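PDB 3ZT9: stage II sporulation protein E (SpoIIE) from Moorella thermoacetica, which probably acts as a manganese-dependent serine/threonine protein phosphatase of the PP2C family in the bacterial stressosome pathway. Local coordinates for residues L162-I176 / R183-R193. Numbering follows the deposited sequence.
Sequences LANYRLTAEELVRLI and RDDDVAVIVAR. With MN (manganese (II) ion), chain C; MN (manganese (II) ion), chain D.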
# COMPACT_ATOMS: atom_id res chain seq x y z
N LEU A 162 13.87 5.34 -7.48
CA LEU A 162 12.65 4.86 -8.13
C LEU A 162 12.67 5.09 -9.66
O LEU A 162 12.00 4.38 -10.39
CB LEU A 162 11.42 5.51 -7.48
CG LEU A 162 11.44 5.37 -5.93
CD1 LEU A 162 10.35 6.25 -5.31
CD2 LEU A 162 11.25 3.97 -5.49
N ALA A 163 13.49 6.03 -10.12
CA ALA A 163 13.61 6.30 -11.56
C ALA A 163 14.80 5.53 -12.17
O ALA A 163 15.17 5.77 -13.32
CB ALA A 163 13.75 7.79 -11.80
N ASN A 164 15.40 4.63 -11.40
CA ASN A 164 16.49 3.81 -11.95
C ASN A 164 15.90 2.56 -12.62
O ASN A 164 15.38 1.67 -11.95
CB ASN A 164 17.46 3.37 -10.84
CG ASN A 164 18.73 2.79 -11.42
OD1 ASN A 164 18.65 1.92 -12.25
ND2 ASN A 164 19.89 3.29 -11.01
N TYR A 165 16.00 2.51 -13.95
CA TYR A 165 15.43 1.41 -14.69
C TYR A 165 16.48 0.39 -15.08
O TYR A 165 16.16 -0.51 -15.85
CB TYR A 165 14.70 1.91 -15.95
CG TYR A 165 13.39 2.62 -15.66
CD1 TYR A 165 13.35 3.97 -15.36
CD2 TYR A 165 12.17 1.91 -15.72
CE1 TYR A 165 12.14 4.58 -15.12
CE2 TYR A 165 10.98 2.52 -15.49
CZ TYR A 165 10.96 3.86 -15.18
OH TYR A 165 9.73 4.49 -14.93
N ARG A 166 17.71 0.51 -14.53
CA ARG A 166 18.70 -0.56 -14.70
C ARG A 166 18.35 -1.77 -13.87
O ARG A 166 18.84 -2.84 -14.14
CB ARG A 166 20.09 -0.05 -14.33
CG ARG A 166 20.40 1.15 -15.18
CD ARG A 166 21.79 1.73 -14.97
NE ARG A 166 21.99 2.88 -15.87
CZ ARG A 166 22.76 3.92 -15.61
NH1 ARG A 166 23.44 3.95 -14.45
NH2 ARG A 166 22.85 4.94 -16.50
N LEU A 167 17.55 -1.58 -12.82
CA LEU A 167 16.92 -2.67 -12.08
C LEU A 167 15.46 -2.75 -12.50
O LEU A 167 14.82 -1.74 -12.87
CB LEU A 167 16.98 -2.44 -10.56
CG LEU A 167 18.31 -2.64 -9.84
CD1 LEU A 167 19.33 -1.64 -10.31
CD2 LEU A 167 18.07 -2.48 -8.35
N THR A 168 14.90 -3.95 -12.44
CA THR A 168 13.47 -4.11 -12.67
C THR A 168 12.73 -3.64 -11.42
O THR A 168 13.30 -3.57 -10.35
CB THR A 168 13.05 -5.57 -12.93
OG1 THR A 168 13.26 -6.34 -11.75
CG2 THR A 168 13.85 -6.16 -14.06
N ALA A 169 11.42 -3.41 -11.55
CA ALA A 169 10.64 -3.01 -10.37
C ALA A 169 10.77 -4.07 -9.26
O ALA A 169 10.85 -3.73 -8.10
CB ALA A 169 9.15 -2.84 -10.75
N GLU A 170 10.74 -5.34 -9.65
CA GLU A 170 10.85 -6.44 -8.70
C GLU A 170 12.20 -6.41 -8.00
O GLU A 170 12.30 -6.55 -6.76
CB GLU A 170 10.65 -7.77 -9.42
CG GLU A 170 9.20 -8.19 -9.44
CD GLU A 170 8.70 -8.66 -8.07
OE1 GLU A 170 9.41 -9.45 -7.40
OE2 GLU A 170 7.59 -8.25 -7.66
N GLU A 171 13.26 -6.20 -8.79
CA GLU A 171 14.58 -6.10 -8.20
C GLU A 171 14.71 -4.84 -7.32
O GLU A 171 15.32 -4.86 -6.27
CB GLU A 171 15.66 -6.04 -9.31
CG GLU A 171 15.75 -7.33 -10.10
CD GLU A 171 16.52 -7.18 -11.38
OE1 GLU A 171 16.80 -6.03 -11.77
OE2 GLU A 171 16.85 -8.23 -11.97
N LEU A 172 14.11 -3.74 -7.74
CA LEU A 172 14.25 -2.48 -7.02
C LEU A 172 13.54 -2.56 -5.63
O LEU A 172 14.08 -2.09 -4.62
CB LEU A 172 13.65 -1.36 -7.87
CG LEU A 172 13.66 0.04 -7.27
CD1 LEU A 172 15.10 0.57 -7.16
CD2 LEU A 172 12.80 0.93 -8.16
N VAL A 173 12.36 -3.16 -5.56
CA VAL A 173 11.61 -3.21 -4.27
C VAL A 173 12.31 -4.15 -3.32
O VAL A 173 12.31 -3.94 -2.11
CB VAL A 173 10.09 -3.64 -4.41
CG1 VAL A 173 9.30 -2.58 -5.15
CG2 VAL A 173 9.96 -5.04 -5.09
N ARG A 174 12.97 -5.17 -3.86
CA ARG A 174 13.75 -6.06 -3.01
C ARG A 174 14.93 -5.31 -2.42
O ARG A 174 15.22 -5.43 -1.23
CB ARG A 174 14.28 -7.27 -3.77
CG ARG A 174 14.91 -8.27 -2.85
CD ARG A 174 15.49 -9.44 -3.58
NE ARG A 174 16.37 -10.14 -2.65
CZ ARG A 174 16.94 -11.32 -2.88
NH1 ARG A 174 16.74 -11.94 -4.03
NH2 ARG A 174 17.71 -11.86 -1.94
N LEU A 175 15.59 -4.51 -3.25
CA LEU A 175 16.73 -3.73 -2.76
C LEU A 175 16.24 -2.73 -1.70
O LEU A 175 16.86 -2.55 -0.66
CB LEU A 175 17.41 -3.00 -3.90
CG LEU A 175 18.53 -2.02 -3.51
CD1 LEU A 175 19.64 -2.77 -2.78
CD2 LEU A 175 19.11 -1.26 -4.76
N ILE A 176 15.14 -2.07 -1.98
CA ILE A 176 14.57 -1.11 -1.01
C ILE A 176 14.24 -1.79 0.30
O ILE A 176 14.61 -1.29 1.36
CB ILE A 176 13.36 -0.42 -1.60
CG1 ILE A 176 13.84 0.56 -2.68
CG2 ILE A 176 12.60 0.33 -0.48
CD1 ILE A 176 12.67 1.18 -3.51
N ARG A 183 14.59 -4.75 10.76
CA ARG A 183 14.47 -6.19 10.94
C ARG A 183 13.56 -6.51 12.15
O ARG A 183 13.05 -7.63 12.28
CB ARG A 183 15.87 -6.84 10.97
CG ARG A 183 15.88 -8.37 10.97
CD ARG A 183 15.73 -9.02 9.59
NE ARG A 183 16.77 -8.63 8.64
CZ ARG A 183 18.08 -8.79 8.85
NH1 ARG A 183 18.54 -9.33 9.97
NH2 ARG A 183 18.94 -8.40 7.92
N ASP A 184 13.25 -5.50 12.97
CA ASP A 184 12.37 -5.72 14.11
C ASP A 184 10.87 -5.50 13.80
O ASP A 184 10.02 -5.53 14.69
CB ASP A 184 12.83 -4.88 15.33
CG ASP A 184 12.62 -3.39 15.15
OD1 ASP A 184 12.29 -2.94 14.05
OD2 ASP A 184 12.80 -2.63 16.12
N ASP A 185 10.53 -5.37 12.53
CA ASP A 185 9.12 -5.28 12.17
C ASP A 185 8.99 -5.95 10.83
O ASP A 185 9.99 -6.14 10.12
CB ASP A 185 8.63 -3.82 12.10
CG ASP A 185 7.10 -3.72 12.09
OD1 ASP A 185 6.44 -4.73 12.45
OD2 ASP A 185 6.53 -2.66 11.74
N ASP A 186 7.77 -6.32 10.49
CA ASP A 186 7.45 -6.76 9.13
C ASP A 186 7.67 -5.64 8.14
O ASP A 186 7.52 -4.48 8.49
CB ASP A 186 5.99 -7.17 9.08
CG ASP A 186 5.68 -8.29 10.06
OD1 ASP A 186 6.26 -9.36 9.91
OD2 ASP A 186 4.86 -8.10 10.94
N VAL A 187 8.01 -5.99 6.90
CA VAL A 187 8.27 -4.98 5.86
C VAL A 187 7.42 -5.32 4.65
O VAL A 187 7.30 -6.49 4.28
CB VAL A 187 9.76 -4.93 5.50
CG1 VAL A 187 10.01 -4.10 4.23
CG2 VAL A 187 10.60 -4.38 6.70
N ALA A 188 6.83 -4.30 4.01
CA ALA A 188 6.12 -4.53 2.77
C ALA A 188 6.32 -3.30 1.89
O ALA A 188 6.23 -2.17 2.36
CB ALA A 188 4.61 -4.71 3.04
N VAL A 189 6.58 -3.52 0.61
CA VAL A 189 6.83 -2.41 -0.31
C VAL A 189 6.26 -2.75 -1.66
O VAL A 189 6.48 -3.86 -2.13
CB VAL A 189 8.35 -2.21 -0.57
CG1 VAL A 189 8.55 -0.87 -1.34
CG2 VAL A 189 9.13 -2.22 0.72
N ILE A 190 5.61 -1.77 -2.30
CA ILE A 190 5.21 -1.89 -3.72
C ILE A 190 5.79 -0.70 -4.49
O ILE A 190 5.77 0.42 -3.98
CB ILE A 190 3.67 -1.81 -3.86
CG1 ILE A 190 3.05 -3.04 -3.17
CG2 ILE A 190 3.27 -1.80 -5.31
CD1 ILE A 190 1.48 -2.98 -3.19
N VAL A 191 6.34 -0.93 -5.68
CA VAL A 191 6.67 0.18 -6.58
C VAL A 191 5.97 -0.14 -7.90
O VAL A 191 6.04 -1.27 -8.33
CB VAL A 191 8.18 0.25 -6.83
CG1 VAL A 191 8.48 1.19 -8.01
CG2 VAL A 191 8.92 0.72 -5.52
N ALA A 192 5.30 0.85 -8.49
CA ALA A 192 4.63 0.72 -9.80
C ALA A 192 5.09 1.87 -10.68
O ALA A 192 5.13 3.02 -10.24
CB ALA A 192 3.12 0.79 -9.63
N ARG A 193 5.46 1.60 -11.93
CA ARG A 193 5.88 2.69 -12.80
C ARG A 193 5.72 2.33 -14.24
O ARG A 193 5.68 1.15 -14.58
CB ARG A 193 7.34 3.00 -12.52
CG ARG A 193 8.23 1.80 -12.75
CD ARG A 193 9.63 2.02 -12.17
NE ARG A 193 10.46 0.90 -12.56
CZ ARG A 193 11.77 0.83 -12.33
NH1 ARG A 193 12.40 1.79 -11.69
NH2 ARG A 193 12.41 -0.23 -12.76
OXT ARG A 193 5.68 3.24 -15.07
MN MN C . 4.46 -2.31 11.11
MN MN D . 6.22 3.23 -17.34
O HOH W 1 8.11 4.27 -17.16
O HOH W 2 3.95 -4.01 12.47
O HOH W 3 5.06 -3.61 9.45
O HOH W 4 3.67 -1.41 13.01
O HOH W 5 6.97 2.97 -19.42
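In this PP2C-type fold, the 169-176 part of the helix runs at 146° to the C-terminal strand 187-192, roughly antiparallel, and Arg193, the last residue, pins the loop leading into that helix. Its guanidinium lies flat on one face of the Tyr165 ring, a cation-pi stack with Arg193 CZ 3.9 Å from the ring centroid and the planes 21° apart. Around the guanidinium edge, Arg193 NH1 reaches both Leu162 O (2.9 Å) and Asn164 O, each from above the carbonyl plane, while Arg193 NH2 donates to Leu167 O at 2.8 Å. Arg193 CG sits between the backbone N and the carbonyl carbon (chi1 59°), and the chain then runs extended to NE, bringing the guanidinium to the three carbonyls. A leucine in place of Arg193 would probably leave those carbonyls without their donors and the Tyr165 ring without its cation. Further along, Val173 CG1 presses on Val191 CG2 at a tight 3.3 Å. Thr168 and Glu171 form a capping box at the helix start. The terminal carboxylate binds one manganese with Glu141; beyond the strand's other end Asp185 OD2 joins Asp38 and Asp150 on another. Strand 187-192 runs between antiparallel strands 6-11 and 144-148, and the helix reaches over onto 6-11, where Val173 touches Tyr9.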